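PDB 6XJ9: agarase from Pseudoalteromonas fuliginea, which probably hydrolyses agarose, the galactan of red algal cell walls, as a family 50 glycoside hydrolase of a marine bacterium. Local coordinates for residues I524-L529 with V574-K579. Numbering follows the deposited sequence.
Sequences IVINTL and VTIDIK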
loop_
_atom_site.group_PDB
_atom_site.type_symbol
_atom_site.label_atom_id
_atom_site.label_comp_id
_atom_site.label_asym_id
_atom_site.label_seq_id
_atom_site.Cartn_x
_atom_site.Cartn_y
_atom_site.Cartn_z
ATOM N N ILE A 524 13.319 26.010 35.950
ATOM C CA ILE A 524 14.672 26.545 35.912
ATOM C C ILE A 524 14.729 27.801 36.780
ATOM O O ILE A 524 15.714 28.033 37.474
ATOM C CB ILE A 524 15.101 26.851 34.465
ATOM C CG1 ILE A 524 15.210 25.592 33.600
ATOM C CG2 ILE A 524 16.393 27.672 34.447
ATOM C CD1 ILE A 524 16.385 24.705 33.960
ATOM N N VAL A 525 13.675 28.617 36.692
ATOM C CA VAL A 525 13.585 29.881 37.410
ATOM C C VAL A 525 13.429 29.571 38.897
ATOM O O VAL A 525 14.238 30.014 39.703
ATOM C CB VAL A 525 12.422 30.743 36.884
ATOM C CG1 VAL A 525 12.073 31.882 37.834
ATOM C CG2 VAL A 525 12.705 31.289 35.488
ATOM N N ILE A 526 12.399 28.782 39.234
ATOM C CA ILE A 526 12.095 28.456 40.617
ATOM C C ILE A 526 13.349 27.912 41.298
ATOM O O ILE A 526 13.808 28.479 42.288
ATOM C CB ILE A 526 10.886 27.505 40.711
ATOM C CG1 ILE A 526 9.602 28.213 40.267
ATOM C CG2 ILE A 526 10.752 26.935 42.119
ATOM C CD1 ILE A 526 8.534 27.292 39.741
ATOM N N ASN A 527 13.920 26.841 40.741
ATOM C CA ASN A 527 15.058 26.167 41.354
ATOM C C ASN A 527 16.266 27.097 41.466
ATOM O O ASN A 527 17.007 27.048 42.445
ATOM C CB ASN A 527 15.458 24.913 40.573
ATOM C CG ASN A 527 16.569 24.145 41.250
ATOM O OD1 ASN A 527 17.747 24.371 40.967
ATOM N ND2 ASN A 527 16.201 23.257 42.165
ATOM N N THR A 528 16.502 27.920 40.440
ATOM C CA THR A 528 17.675 28.776 40.441
ATOM C C THR A 528 17.524 29.895 41.476
ATOM O O THR A 528 18.508 30.278 42.105
ATOM C CB THR A 528 17.995 29.276 39.025
ATOM O OG1 THR A 528 18.240 28.150 38.174
ATOM C CG2 THR A 528 19.193 30.196 38.984
ATOM N N LEU A 529 16.300 30.423 41.646
ATOM C CA LEU A 529 16.043 31.503 42.595
ATOM C C LEU A 529 16.456 31.076 44.003
ATOM O O LEU A 529 16.803 31.920 44.830
ATOM C CB LEU A 529 14.555 31.875 42.572
ATOM C CG LEU A 529 14.101 32.817 41.457
ATOM C CD1 LEU A 529 12.586 32.814 41.322
ATOM C CD2 LEU A 529 14.603 34.233 41.693
ATOM N N VAL A 574 15.985 32.294 47.666
ATOM C CA VAL A 574 14.573 32.500 47.964
ATOM C C VAL A 574 13.835 31.200 47.682
ATOM O O VAL A 574 14.058 30.581 46.645
ATOM C CB VAL A 574 13.936 33.611 47.104
ATOM C CG1 VAL A 574 12.581 34.047 47.645
ATOM C CG2 VAL A 574 14.848 34.804 46.885
ATOM N N THR A 575 12.928 30.825 48.590
ATOM C CA THR A 575 11.940 29.807 48.277
ATOM C C THR A 575 10.655 30.511 47.864
ATOM O O THR A 575 9.990 31.088 48.718
ATOM C CB THR A 575 11.669 28.893 49.482
ATOM O OG1 THR A 575 12.925 28.357 49.898
ATOM C CG2 THR A 575 10.702 27.774 49.161
ATOM N N ILE A 576 10.317 30.464 46.565
ATOM C CA ILE A 576 9.127 31.165 46.089
ATOM C C ILE A 576 7.873 30.445 46.563
ATOM O O ILE A 576 7.898 29.247 46.843
ATOM C CB ILE A 576 9.111 31.391 44.558
ATOM C CG1 ILE A 576 9.177 30.083 43.766
ATOM C CG2 ILE A 576 10.201 32.365 44.135
ATOM C CD1 ILE A 576 7.832 29.441 43.509
ATOM N N ASP A 577 6.776 31.207 46.637
ATOM C CA ASP A 577 5.456 30.685 46.942
ATOM C C ASP A 577 4.834 30.134 45.661
ATOM O O ASP A 577 4.437 30.902 44.794
ATOM C CB ASP A 577 4.580 31.776 47.573
ATOM C CG ASP A 577 3.202 31.284 47.974
ATOM O OD1 ASP A 577 2.826 30.181 47.535
ATOM O OD2 ASP A 577 2.520 32.004 48.737
ATOM N N ILE A 578 4.706 28.806 45.569
ATOM C CA ILE A 578 4.293 28.161 44.329
ATOM C C ILE A 578 2.871 28.563 43.931
ATOM O O ILE A 578 2.494 28.410 42.771
ATOM C CB ILE A 578 4.482 26.628 44.374
ATOM C CG1 ILE A 578 4.359 26.000 42.979
ATOM C CG2 ILE A 578 3.535 25.983 45.379
ATOM C CD1 ILE A 578 5.589 26.189 42.098
ATOM N N LYS A 579 2.096 29.096 44.886
ATOM C CA LYS A 579 0.690 29.392 44.650
ATOM C C LYS A 579 0.515 30.840 44.197
ATOM O O LYS A 579 -0.536 31.209 43.676
ATOM C CB LYS A 579 -0.131 29.135 45.917
ATOM C CG LYS A 579 -0.103 27.702 46.434
ATOM C CD LYS A 579 -1.256 27.375 47.362
ATOM C CE LYS A 579 -1.461 25.883 47.530
ATOM N NZ LYS A 579 -2.131 25.274 46.357
HETATM O O HOH W 1 12.506 29.389 44.760
#
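Ile576 points from its loop at the helix 523-529 and meets two of its side chains, Ile526 and Leu529. From CB its two branches part. CG1 lies between the backbone N and the carbonyl carbon (chi1 59°) and runs against Ile526, with Ile576 CG1 3.9 Å from Ile526 CG2. At the tip of this branch, Ile576 CD1 rests 3.9 Å from Ile526 CG1. Ile576 CG2, the other branch, comes within 3.7 Å of Leu529 CD1. The side chains of Ile526 and Leu529 each cross that of Ile576 at about a right angle. The outer end of Ile526 goes further along the loop, where Ile526 CD1 meets Ile578 CD1 at 3.9 Å. Cutting Ile526 back to alanine is likely to open a gap beside CG1 and CD1 of Ile576 and leave Ile578 CD1 without its partner on this helix. Polar groups flank the apolar contact. Val574 N donates to Leu529 O, 3.0 Å away and nearly straight at 168°. Lys539 NZ also donates to that carbonyl oxygen. One water gives its hydrogens to Ile526 O and Val574 O and accepts from Ile576 N, so it bridges backbone to backbone. The contact thus joins a short helix to the loop between helices 567-572 and 584-609. Phe587 of helix 584-609 touches both Ile526 and Ile576, while Thr528 packs on strand 461-463 and helix 537-550.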